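Local coordinates for putative drug/sodium antiporter (Escherichia coli, PDB 4Z3N), which is a MATE-family membrane transporter of the genotoxin colibactin, probably working as an antiporter, at residues S97-M102 / G318-H323; A119-A123 / V162-M166; I302-M306 / I343-A348; T329-Y333 / L391-Y395; I399-Y404 / R459-W463. One frame throughout, in Å; residues are numbered along the deposited sequence.

Contact 1: residues S97-M102 / G318-H323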
# COMPACT_ATOMS: atom_id res chain seq x y z
N SER A 97 5.37 -5.79 -17.34
CA SER A 97 4.98 -4.65 -18.16
C SER A 97 6.12 -4.15 -19.07
O SER A 97 5.85 -3.67 -20.18
CB SER A 97 4.48 -3.50 -17.26
OG SER A 97 5.58 -2.77 -16.77
N ARG A 98 7.38 -4.24 -18.62
CA ARG A 98 8.52 -3.89 -19.49
C ARG A 98 8.75 -4.97 -20.56
O ARG A 98 9.03 -4.64 -21.71
CB ARG A 98 9.83 -3.67 -18.69
CG ARG A 98 9.64 -2.82 -17.46
CD ARG A 98 10.80 -1.88 -17.15
NE ARG A 98 11.93 -2.45 -16.41
CZ ARG A 98 11.88 -3.05 -15.23
NH1 ARG A 98 10.73 -3.24 -14.62
NH2 ARG A 98 12.98 -3.48 -14.68
N ALA A 99 8.62 -6.24 -20.18
CA ALA A 99 8.68 -7.34 -21.14
C ALA A 99 7.61 -7.21 -22.23
O ALA A 99 7.89 -7.40 -23.41
CB ALA A 99 8.53 -8.68 -20.43
N ILE A 100 6.38 -6.91 -21.83
CA ILE A 100 5.32 -6.76 -22.82
C ILE A 100 5.61 -5.59 -23.75
O ILE A 100 5.48 -5.72 -24.96
CB ILE A 100 3.95 -6.55 -22.16
CG1 ILE A 100 3.55 -7.78 -21.34
CG2 ILE A 100 2.91 -6.20 -23.23
CD1 ILE A 100 2.23 -7.63 -20.60
N GLY A 101 6.01 -4.45 -23.19
CA GLY A 101 6.30 -3.28 -23.99
C GLY A 101 7.45 -3.53 -24.95
O GLY A 101 7.43 -3.05 -26.09
N MET A 102 8.45 -4.27 -24.49
CA MET A 102 9.56 -4.69 -25.35
C MET A 102 9.12 -5.73 -26.39
O MET A 102 9.85 -6.05 -27.33
CB MET A 102 10.67 -5.28 -24.50
CG MET A 102 11.78 -4.31 -24.20
SD MET A 102 13.02 -5.09 -23.13
CE MET A 102 11.97 -5.70 -21.81
N GLY A 318 5.92 1.32 -17.27
CA GLY A 318 6.64 0.09 -17.55
C GLY A 318 6.56 -0.34 -19.01
O GLY A 318 7.58 -0.73 -19.61
N GLN A 319 5.36 -0.29 -19.59
CA GLN A 319 5.12 -0.72 -20.96
C GLN A 319 5.64 0.26 -22.01
O GLN A 319 6.23 -0.15 -23.01
CB GLN A 319 3.63 -0.98 -21.18
CG GLN A 319 3.17 -2.35 -20.64
CD GLN A 319 1.90 -2.83 -21.28
OE1 GLN A 319 1.40 -2.21 -22.21
NE2 GLN A 319 1.36 -3.94 -20.79
N ASN A 320 5.44 1.55 -21.79
CA ASN A 320 6.01 2.53 -22.71
C ASN A 320 7.53 2.59 -22.63
O ASN A 320 8.20 2.95 -23.60
CB ASN A 320 5.42 3.91 -22.45
CG ASN A 320 4.05 4.06 -22.99
OD1 ASN A 320 3.87 4.54 -24.10
ND2 ASN A 320 3.05 3.65 -22.22
N TRP A 321 8.06 2.25 -21.47
CA TRP A 321 9.49 2.24 -21.27
C TRP A 321 10.09 1.12 -22.08
O TRP A 321 11.10 1.32 -22.77
CB TRP A 321 9.83 2.06 -19.79
CG TRP A 321 11.28 1.90 -19.50
CD1 TRP A 321 11.96 0.72 -19.36
CD2 TRP A 321 12.22 2.95 -19.28
NE1 TRP A 321 13.28 0.98 -19.08
CE2 TRP A 321 13.47 2.34 -19.03
CE3 TRP A 321 12.14 4.34 -19.27
CZ2 TRP A 321 14.62 3.07 -18.77
CZ3 TRP A 321 13.29 5.07 -19.03
CH2 TRP A 321 14.51 4.44 -18.77
N GLY A 322 9.47 -0.06 -22.01
CA GLY A 322 9.89 -1.20 -22.79
C GLY A 322 9.80 -0.97 -24.30
O GLY A 322 10.65 -1.42 -25.06
N HIS A 323 8.76 -0.26 -24.72
CA HIS A 323 8.54 0.09 -26.10
C HIS A 323 9.49 1.19 -26.57
O HIS A 323 9.50 1.54 -27.74
CB HIS A 323 7.08 0.54 -26.28
CG HIS A 323 6.61 0.53 -27.70
ND1 HIS A 323 6.98 1.50 -28.62
CD2 HIS A 323 5.76 -0.29 -28.36
CE1 HIS A 323 6.39 1.26 -29.77
NE2 HIS A 323 5.64 0.18 -29.64
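G101 and G322 meet backbone to backbone where helix 75-101 crosses the end of helix 286-322, in the manner of a GxxxG motif, here G318 and G322, with the right-handed, roughly parallel crossing (-41°) of GASright helix pairs. The axes approach to 6.6 Å, a spacing permitted because small residues face each other, S97 and G101 on one helix, G318 and G322 on the other. As such pairs do, this one exchanges weak CA-H...O contacts in both directions: Q319 CA lies 3.1 Å from S97 O, R98 CA approaches G318 O, and G101 CA is 3.3 Å from Q319 O. No conventional hydrogen bond joins the two segments.

Polar side chains line this seam but find their main partners outside it. Q319 CG lies against S97 O and the chain then runs out extended, so that NE2, which bonds to G177 O, passes the branches of I100 obliquely, 3.7 Å from I100 CG2. R98 runs beside W321, both pointing the same way, while its NH2 forms a salt bridge to E255.

The seam joins two segments that belong to different MatE ranges of the sequence, and thus links the two halves of the transporter. At its two ends, S97 OG, bonded to S94 O, lies beside G318 CA, and M102 CG rests on the carbonyl oxygen of G322, 3.2 Å away.

Contact 2: residues A119-A123 / V162-M166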
# COMPACT_ATOMS: atom_id res chain seq x y z
N ALA A 119 7.86 -16.05 -4.59
CA ALA A 119 6.74 -16.07 -3.67
C ALA A 119 6.81 -17.30 -2.78
O ALA A 119 6.46 -17.25 -1.60
CB ALA A 119 5.42 -16.05 -4.45
N LEU A 120 7.27 -18.41 -3.34
CA LEU A 120 7.37 -19.65 -2.59
C LEU A 120 8.42 -19.54 -1.47
O LEU A 120 8.11 -19.79 -0.30
CB LEU A 120 7.68 -20.81 -3.53
CG LEU A 120 7.84 -22.22 -2.93
CD1 LEU A 120 6.68 -22.62 -2.03
CD2 LEU A 120 7.98 -23.20 -4.08
N PHE A 121 9.65 -19.17 -1.83
CA PHE A 121 10.74 -19.06 -0.85
C PHE A 121 10.42 -18.05 0.25
O PHE A 121 10.81 -18.21 1.41
CB PHE A 121 12.05 -18.67 -1.53
CG PHE A 121 12.84 -19.84 -2.04
CD1 PHE A 121 12.45 -20.51 -3.19
CD2 PHE A 121 13.98 -20.26 -1.38
CE1 PHE A 121 13.19 -21.59 -3.67
CE2 PHE A 121 14.72 -21.34 -1.86
CZ PHE A 121 14.32 -22.00 -3.01
N PHE A 122 9.72 -17.00 -0.14
CA PHE A 122 9.32 -15.99 0.82
C PHE A 122 8.35 -16.62 1.80
O PHE A 122 8.41 -16.33 2.99
CB PHE A 122 8.72 -14.77 0.11
CG PHE A 122 9.60 -13.55 0.14
CD1 PHE A 122 9.58 -12.70 1.25
CD2 PHE A 122 10.44 -13.26 -0.91
CE1 PHE A 122 10.40 -11.58 1.29
CE2 PHE A 122 11.26 -12.13 -0.88
CZ PHE A 122 11.24 -11.29 0.22
N ALA A 123 7.48 -17.50 1.33
CA ALA A 123 6.50 -18.15 2.22
C ALA A 123 7.16 -19.15 3.19
O ALA A 123 6.82 -19.21 4.37
CB ALA A 123 5.40 -18.85 1.41
N VAL A 162 0.13 -17.60 4.65
CA VAL A 162 1.23 -16.90 3.97
C VAL A 162 1.40 -17.20 2.46
O VAL A 162 1.41 -16.28 1.64
CB VAL A 162 2.56 -17.21 4.68
CG1 VAL A 162 3.76 -16.64 3.88
CG2 VAL A 162 2.52 -16.66 6.09
N PHE A 163 1.54 -18.48 2.10
CA PHE A 163 1.74 -18.84 0.71
C PHE A 163 0.57 -18.36 -0.15
O PHE A 163 0.77 -17.89 -1.27
CB PHE A 163 1.94 -20.35 0.56
CG PHE A 163 2.25 -20.79 -0.85
CD1 PHE A 163 3.24 -20.15 -1.59
CD2 PHE A 163 1.57 -21.86 -1.42
CE1 PHE A 163 3.54 -20.55 -2.88
CE2 PHE A 163 1.87 -22.28 -2.71
CZ PHE A 163 2.85 -21.62 -3.44
N SER A 164 -0.64 -18.45 0.38
CA SER A 164 -1.82 -18.06 -0.38
C SER A 164 -1.82 -16.55 -0.60
O SER A 164 -2.16 -16.07 -1.70
CB SER A 164 -3.09 -18.50 0.35
OG SER A 164 -2.84 -19.65 1.15
N ILE A 165 -1.45 -15.80 0.43
CA ILE A 165 -1.30 -14.35 0.32
C ILE A 165 -0.21 -13.97 -0.70
O ILE A 165 -0.40 -13.07 -1.53
CB ILE A 165 -0.96 -13.70 1.68
CG1 ILE A 165 -1.98 -14.10 2.75
CG2 ILE A 165 -0.86 -12.19 1.55
CD1 ILE A 165 -3.43 -13.91 2.32
N MET A 166 0.95 -14.63 -0.63
CA MET A 166 2.01 -14.38 -1.60
C MET A 166 1.54 -14.67 -3.02
O MET A 166 1.84 -13.92 -3.94
CB MET A 166 3.25 -15.22 -1.28
CG MET A 166 3.83 -14.97 0.10
SD MET A 166 4.48 -13.29 0.39
CE MET A 166 3.32 -12.59 1.57
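A119 and A123 on helix 107-132 present a small-residue face to V162, F163 and M166 at the start of helix 162-177, an entirely apolar contact between two membrane helices running nearly antiparallel (151°). The axes are 8.9 Å apart, close enough for methyl groups to meet backbone-proximal carbons. A123 fits between two residues of the partner: its CB lies 3.7 Å from V162 CG1 and 3.9 Å from F163 CB. One turn earlier A119 CB meets M166 CB at 3.9 Å, and M166 CG also lies near the carbonyl oxygen of A119 before the thioether bends off beyond it.

The flank is formed by larger groups. With CG anti to the backbone N (chi1 -176°), the F163 ring swings back toward helix 107-132; its CE1 reaches L120 CD1 at 3.9 Å and the two side chains pass at a slant, while A119 O stands at the ring's edge near its plane. L120 and F163 form the exposed border of the interface, whereas the alanines are buried.

Helix 75-101 packs on both helices: L81 meets V162, and I84 touches both F122 and M166. Helix 209-232 packs on helix 162-177 through S164 and I165.

Contact 3: residues I302-M306 / I343-A348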
# COMPACT_ATOMS: atom_id res chain seq x y z
N ILE A 302 -8.39 9.23 2.13
CA ILE A 302 -8.21 10.37 1.26
C ILE A 302 -7.08 10.11 0.26
O ILE A 302 -7.07 10.61 -0.88
CB ILE A 302 -7.89 11.65 2.07
CG1 ILE A 302 -9.13 12.13 2.82
CG2 ILE A 302 -7.31 12.76 1.16
CD1 ILE A 302 -8.82 13.22 3.83
N ILE A 303 -6.14 9.30 0.70
CA ILE A 303 -4.92 9.07 -0.04
C ILE A 303 -5.08 7.91 -1.04
O ILE A 303 -4.26 7.74 -1.95
CB ILE A 303 -3.77 8.83 0.98
CG1 ILE A 303 -3.52 10.11 1.77
CG2 ILE A 303 -2.51 8.24 0.35
CD1 ILE A 303 -2.61 9.91 2.96
N THR A 304 -6.16 7.14 -0.90
CA THR A 304 -6.32 5.90 -1.66
C THR A 304 -6.47 6.13 -3.17
O THR A 304 -5.94 5.34 -3.94
CB THR A 304 -7.52 5.02 -1.14
OG1 THR A 304 -8.66 5.84 -0.88
CG2 THR A 304 -7.14 4.30 0.14
N PRO A 305 -7.17 7.20 -3.60
CA PRO A 305 -7.28 7.47 -5.04
C PRO A 305 -5.91 7.68 -5.71
O PRO A 305 -5.74 7.40 -6.90
CB PRO A 305 -8.13 8.75 -5.09
CG PRO A 305 -8.06 9.33 -3.76
CD PRO A 305 -7.92 8.19 -2.81
N MET A 306 -4.93 8.14 -4.94
CA MET A 306 -3.57 8.29 -5.45
C MET A 306 -2.83 6.94 -5.56
O MET A 306 -1.96 6.76 -6.42
CB MET A 306 -2.81 9.28 -4.57
CG MET A 306 -1.35 9.02 -4.41
SD MET A 306 -0.84 9.64 -2.79
CE MET A 306 -1.56 11.28 -2.79
N ILE A 343 -7.86 15.23 -7.42
CA ILE A 343 -8.73 14.46 -6.55
C ILE A 343 -8.37 14.60 -5.05
O ILE A 343 -9.25 14.87 -4.23
CB ILE A 343 -8.70 12.99 -6.93
CG1 ILE A 343 -8.86 12.86 -8.45
CG2 ILE A 343 -9.73 12.19 -6.11
CD1 ILE A 343 -9.05 11.45 -8.97
N VAL A 344 -7.09 14.42 -4.69
CA VAL A 344 -6.73 14.43 -3.28
C VAL A 344 -6.92 15.83 -2.66
O VAL A 344 -7.28 15.95 -1.48
CB VAL A 344 -5.28 13.95 -3.03
CG1 VAL A 344 -4.86 14.24 -1.60
CG2 VAL A 344 -5.15 12.48 -3.32
N LEU A 345 -6.70 16.88 -3.45
CA LEU A 345 -6.92 18.24 -2.96
C LEU A 345 -8.39 18.46 -2.53
O LEU A 345 -8.66 19.01 -1.44
CB LEU A 345 -6.52 19.25 -4.02
CG LEU A 345 -6.83 20.72 -3.72
CD1 LEU A 345 -5.91 21.22 -2.58
CD2 LEU A 345 -6.72 21.58 -5.00
N VAL A 346 -9.32 18.02 -3.37
CA VAL A 346 -10.74 18.02 -3.05
C VAL A 346 -11.07 17.22 -1.77
O VAL A 346 -11.76 17.72 -0.88
CB VAL A 346 -11.58 17.48 -4.23
CG1 VAL A 346 -13.06 17.31 -3.84
CG2 VAL A 346 -11.43 18.41 -5.41
N LEU A 347 -10.56 16.00 -1.66
CA LEU A 347 -10.84 15.19 -0.49
C LEU A 347 -10.22 15.80 0.77
O LEU A 347 -10.78 15.71 1.87
CB LEU A 347 -10.33 13.76 -0.69
CG LEU A 347 -11.13 13.02 -1.75
CD1 LEU A 347 -10.65 11.60 -1.87
CD2 LEU A 347 -12.59 13.03 -1.37
N ALA A 348 -9.07 16.44 0.58
CA ALA A 348 -8.36 17.12 1.66
C ALA A 348 -9.14 18.34 2.19
O ALA A 348 -9.32 18.50 3.40
CB ALA A 348 -6.97 17.53 1.18
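I302-M306 and I343-A348 run almost exactly antiparallel (176°), their axes 8.7 Å apart, I302 and L347 having the nearest CA atoms, 5.8 Å apart. The first of these segments is kinked: P305 has no N-H to give, and the N of M306 lacks the regular bond to I302 O and has only a weak one, to I303 O. The second is regular helix.

Side chains fill the space by apolar contact alone. I302 slides past L347 in the opposite direction, its CG2 resting 3.7 Å from L347 CB, and it crosses V344 at about a right angle with CG2 and V344 CG1 4.0 Å apart. V344 spreads both branches over the partner: CG2, anti to the carbonyl carbon, lies 3.6 Å from I302 O and 3.8 Å from M306 CE, so one methyl packs against both the carbonyl oxygen of I302 and the end of M306. On the puckered ring of P305, CG meets L347 CD1 at 3.9 Å, while CB touches I343 CG2.

F40 of helix 28-56 also touches P305, and M306 also packs on A387 and L390. The whole is an antiparallel helical hairpin of consecutive membrane helices, 286-322 and 326-358, the first kinked at P305.

Contact 4: residues T329-Y333 / L391-Y395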
# COMPACT_ATOMS: atom_id res chain seq x y z
N THR A 329 6.51 8.34 -21.14
CA THR A 329 6.55 7.89 -19.74
C THR A 329 6.60 9.13 -18.84
O THR A 329 5.97 9.16 -17.78
CB THR A 329 7.75 6.93 -19.42
OG1 THR A 329 9.00 7.64 -19.46
CG2 THR A 329 7.81 5.76 -20.39
N LEU A 330 7.33 10.15 -19.28
CA LEU A 330 7.38 11.42 -18.57
C LEU A 330 6.03 12.13 -18.59
O LEU A 330 5.60 12.68 -17.56
CB LEU A 330 8.46 12.32 -19.17
CG LEU A 330 9.91 12.04 -18.81
CD1 LEU A 330 10.81 13.20 -19.26
CD2 LEU A 330 10.05 11.78 -17.31
N ASN A 331 5.37 12.14 -19.75
CA ASN A 331 4.02 12.69 -19.85
C ASN A 331 3.04 11.91 -19.02
O ASN A 331 2.09 12.47 -18.49
CB ASN A 331 3.51 12.70 -21.29
CG ASN A 331 4.34 13.56 -22.21
OD1 ASN A 331 4.75 14.67 -21.86
ND2 ASN A 331 4.60 13.04 -23.40
N ALA A 332 3.26 10.60 -18.94
CA ALA A 332 2.41 9.71 -18.16
C ALA A 332 2.49 10.06 -16.68
O ALA A 332 1.45 10.16 -16.00
CB ALA A 332 2.78 8.26 -18.40
N TYR A 333 3.71 10.26 -16.18
CA TYR A 333 3.89 10.68 -14.79
C TYR A 333 3.15 11.99 -14.46
O TYR A 333 2.39 12.04 -13.48
CB TYR A 333 5.36 10.85 -14.48
CG TYR A 333 5.60 11.62 -13.21
CD1 TYR A 333 5.54 11.00 -11.97
CD2 TYR A 333 5.86 12.99 -13.25
CE1 TYR A 333 5.73 11.72 -10.82
CE2 TYR A 333 6.06 13.70 -12.10
CZ TYR A 333 5.99 13.07 -10.89
OH TYR A 333 6.19 13.80 -9.75
N LEU A 391 4.17 9.24 -6.69
CA LEU A 391 4.11 8.82 -8.09
C LEU A 391 5.52 8.79 -8.72
O LEU A 391 5.82 7.91 -9.55
CB LEU A 391 3.18 9.73 -8.90
CG LEU A 391 1.68 9.63 -8.55
CD1 LEU A 391 0.82 10.69 -9.27
CD2 LEU A 391 1.14 8.20 -8.79
N ALA A 392 6.38 9.73 -8.34
CA ALA A 392 7.78 9.65 -8.77
C ALA A 392 8.41 8.31 -8.37
O ALA A 392 9.19 7.75 -9.13
CB ALA A 392 8.58 10.82 -8.20
N SER A 393 8.06 7.80 -7.18
CA SER A 393 8.56 6.49 -6.72
C SER A 393 8.06 5.32 -7.58
O SER A 393 8.80 4.38 -7.86
CB SER A 393 8.16 6.23 -5.27
OG SER A 393 9.02 6.93 -4.41
N GLU A 394 6.80 5.39 -7.97
CA GLU A 394 6.20 4.39 -8.83
C GLU A 394 6.94 4.35 -10.18
O GLU A 394 7.18 3.27 -10.71
CB GLU A 394 4.71 4.70 -9.02
CG GLU A 394 3.84 3.50 -9.35
CD GLU A 394 3.71 2.54 -8.16
OE1 GLU A 394 4.38 2.80 -7.14
OE2 GLU A 394 2.93 1.55 -8.25
N TYR A 395 7.28 5.53 -10.71
CA TYR A 395 7.97 5.67 -11.99
C TYR A 395 9.34 4.95 -12.01
O TYR A 395 9.68 4.23 -12.96
CB TYR A 395 8.15 7.16 -12.33
CG TYR A 395 8.86 7.43 -13.65
CD1 TYR A 395 10.25 7.48 -13.71
CD2 TYR A 395 8.15 7.64 -14.83
CE1 TYR A 395 10.91 7.72 -14.89
CE2 TYR A 395 8.81 7.88 -16.02
CZ TYR A 395 10.20 7.91 -16.04
OH TYR A 395 10.90 8.16 -17.22
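Y395 reaches across to T329 along the length of its ring. From CB, set so that CG is anti to the backbone N (chi1 -180°), the ring runs outward from helix 382-399; its CD2 passes T329 O at 4.0 Å, CE2 lies 3.5 Å from T329 OG1, and CZ comes near L330 CD2. At the tip OH donates a hydrogen bond of 3.0 Å to T329 OG1, which approaches at the ring's edge near its plane. The two side chains cross at about a right angle. T329 OG1 is thus gripped twice: with its proton committed to V326 O, the carbonyl of the preceding turn, it acts as acceptor toward Y395 OH.

Y333 answers from the other helix. Its ring points at L391 and A392 edge-on, with CE1 3.2 Å from A392 N and 3.8 Å from L391 CB, while its hydroxyl bonds to I388 O. Between the two tyrosines, Y333 CB lies 4.3 Å from Y395 CD2.

L454 touches the side chains of Y333, Y395 and L330. Running at 154°, the segments form an antiparallel packing of membrane helices 326-358 and 382-399 within one MatE range, their axes 10.8 Å apart with two tyrosines between them.

Contact 5: residues I399-Y404 / R459-W463. With CAC (cacodylate ion), chain I.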
# COMPACT_ATOMS: atom_id res chain seq x y z
N ILE A 399 10.56 1.55 -14.12
CA ILE A 399 11.68 1.50 -15.07
C ILE A 399 12.89 0.72 -14.52
O ILE A 399 13.94 0.66 -15.17
CB ILE A 399 12.15 2.93 -15.51
CG1 ILE A 399 12.70 3.72 -14.33
CG2 ILE A 399 11.02 3.70 -16.22
CD1 ILE A 399 13.65 4.80 -14.73
N GLY A 400 12.74 0.13 -13.33
CA GLY A 400 13.78 -0.72 -12.77
C GLY A 400 14.92 -0.00 -12.05
O GLY A 400 16.06 -0.47 -12.08
N LYS A 401 14.61 1.12 -11.40
CA LYS A 401 15.63 1.89 -10.70
C LYS A 401 15.20 2.25 -9.27
O LYS A 401 15.08 3.43 -8.93
CB LYS A 401 15.95 3.15 -11.51
CG LYS A 401 16.44 2.86 -12.94
CD LYS A 401 17.85 2.35 -12.93
CE LYS A 401 18.32 1.93 -14.30
NZ LYS A 401 19.78 1.62 -14.24
N PRO A 402 14.97 1.23 -8.43
CA PRO A 402 14.44 1.39 -7.06
C PRO A 402 15.24 2.30 -6.12
O PRO A 402 14.71 2.70 -5.08
CB PRO A 402 14.45 -0.05 -6.52
CG PRO A 402 15.31 -0.87 -7.50
CD PRO A 402 15.06 -0.19 -8.81
N TRP A 403 16.48 2.61 -6.46
CA TRP A 403 17.30 3.48 -5.63
C TRP A 403 16.63 4.84 -5.47
O TRP A 403 16.64 5.41 -4.37
CB TRP A 403 18.71 3.64 -6.23
CG TRP A 403 19.45 4.79 -5.67
CD1 TRP A 403 19.35 6.08 -6.06
CD2 TRP A 403 20.39 4.77 -4.59
NE1 TRP A 403 20.16 6.88 -5.30
CE2 TRP A 403 20.82 6.09 -4.39
CE3 TRP A 403 20.90 3.76 -3.77
CZ2 TRP A 403 21.75 6.44 -3.42
CZ3 TRP A 403 21.84 4.11 -2.79
CH2 TRP A 403 22.25 5.44 -2.63
N TYR A 404 16.05 5.36 -6.55
CA TYR A 404 15.43 6.68 -6.50
C TYR A 404 14.03 6.62 -5.92
O TYR A 404 13.51 7.60 -5.42
CB TYR A 404 15.47 7.32 -7.88
CG TYR A 404 16.90 7.48 -8.32
CD1 TYR A 404 17.54 6.47 -9.05
CD2 TYR A 404 17.64 8.59 -7.93
CE1 TYR A 404 18.87 6.60 -9.43
CE2 TYR A 404 18.97 8.73 -8.30
CZ TYR A 404 19.58 7.73 -9.05
OH TYR A 404 20.90 7.85 -9.41
N ARG A 459 21.15 10.78 -18.84
CA ARG A 459 21.16 9.51 -18.11
C ARG A 459 19.86 8.73 -18.28
O ARG A 459 19.87 7.52 -18.53
CB ARG A 459 21.40 9.77 -16.63
CG ARG A 459 21.38 8.53 -15.78
CD ARG A 459 21.09 8.91 -14.38
NE ARG A 459 22.27 8.87 -13.53
CZ ARG A 459 22.26 9.22 -12.24
NH1 ARG A 459 21.14 9.63 -11.67
NH2 ARG A 459 23.38 9.15 -11.53
N LEU A 460 18.74 9.43 -18.13
CA LEU A 460 17.43 8.79 -18.32
C LEU A 460 17.30 8.17 -19.73
O LEU A 460 16.81 7.06 -19.87
CB LEU A 460 16.31 9.80 -18.06
CG LEU A 460 14.98 9.09 -18.20
CD1 LEU A 460 14.77 8.08 -17.07
CD2 LEU A 460 13.83 10.08 -18.35
N LEU A 461 17.75 8.90 -20.76
CA LEU A 461 17.81 8.38 -22.14
C LEU A 461 18.85 7.25 -22.32
O LEU A 461 18.57 6.25 -22.96
CB LEU A 461 18.11 9.51 -23.12
CG LEU A 461 16.98 10.52 -23.32
CD1 LEU A 461 17.35 11.41 -24.49
CD2 LEU A 461 15.64 9.85 -23.57
N ARG A 462 20.03 7.40 -21.74
CA ARG A 462 20.94 6.26 -21.72
C ARG A 462 20.33 5.01 -21.06
O ARG A 462 20.53 3.90 -21.56
CB ARG A 462 22.24 6.61 -21.00
CG ARG A 462 23.33 5.64 -21.37
CD ARG A 462 24.22 5.27 -20.23
NE ARG A 462 24.49 6.38 -19.33
CZ ARG A 462 24.60 6.22 -18.01
NH1 ARG A 462 24.45 5.01 -17.50
NH2 ARG A 462 24.84 7.26 -17.22
N TRP A 463 19.61 5.18 -19.95
CA TRP A 463 19.01 4.04 -19.23
C TRP A 463 18.07 3.22 -20.11
O TRP A 463 18.06 1.98 -20.05
CB TRP A 463 18.23 4.52 -18.00
CG TRP A 463 19.05 4.80 -16.80
CD1 TRP A 463 20.38 4.55 -16.63
CD2 TRP A 463 18.60 5.41 -15.59
NE1 TRP A 463 20.78 4.95 -15.39
CE2 TRP A 463 19.71 5.48 -14.72
CE3 TRP A 463 17.37 5.88 -15.14
CZ2 TRP A 463 19.62 6.01 -13.43
CZ3 TRP A 463 17.28 6.40 -13.86
CH2 TRP A 463 18.39 6.47 -13.02
AS CAC I . 24.55 4.66 -14.02
O1 CAC I . 24.63 6.10 -14.83
O2 CAC I . 23.19 4.73 -12.91
C1 CAC I . 24.31 3.17 -15.24
C2 CAC I . 26.17 4.39 -13.02
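The torsions of K401 and W463 bring them together: the lysine chain leaves with CG beside the backbone N and bends at once at chi2 (-75°), then runs straight, while W463 at chi1 -81° holds its indole out toward it. The chain thereby lies over the ring. K401 CE stands 3.7 Å from the centroid of the five-membered ring of W463 in a CH-pi contact, and NZ lies 3.8 Å from it, 14° off the normal, a cation-pi contact over that face. Nearer the backbone, CG passes W463 CZ3. The opposite face receives R459 CG, offset toward the rim, so the indole is sandwiched between a lysine and an arginine chain.

The lysine lies in the short link between helices 382-399 and 402-413, where G400, at positive phi, completes a Schellman motif ending the first of them. Partly buried, the link packs on the C-terminal helix 458-467. I399 CD1 meets W463 CE3 at 3.9 Å and crosses the ring at about a right angle; the methyl also touches L460. At the rim of the six-membered ring, Y404 CE1 approaches W463 CH2 at 3.6 Å, the two rings set obliquely, with W403 CD1 over one face of the tyrosine. Y404 OH comes within 2.9 Å of R459 NH1.

A cacodylate ion, probably from the crystallisation liquor, lies at the edge of the indole, near NE1. R462 NH2 donates a hydrogen bond of 2.7 Å to O1 of the ion, which lies at the edge of the guanidinium group. W463 NE1 makes a weak hydrogen bond to O2 of the same ion at 3.5 Å.

Overall arrangement
Contacts 1, 4 and 5 gather on one side of the chain's centre, with centres about 12 to 14 Å apart, and touch one another. W321 of contact 1 is the joint: its ring packs on I399, L460 and W463 of contact 5, and its backbone N lies 3.7 Å from T329 CG2 of contact 4. Contacts 4 and 5 meet where Y395 OH approaches L460 CD2. Contact 3 lies about 18 Å from contact 4, centre to centre, joined by M306 O against L391 CD2 at 4.2 Å and by shared helix 326-358. Contact 2 stands apart, about 27 to 32 Å from the others, centre to centre. The side chains of M306 and Y333 lie about 6 and 7 Å from bound monoolein.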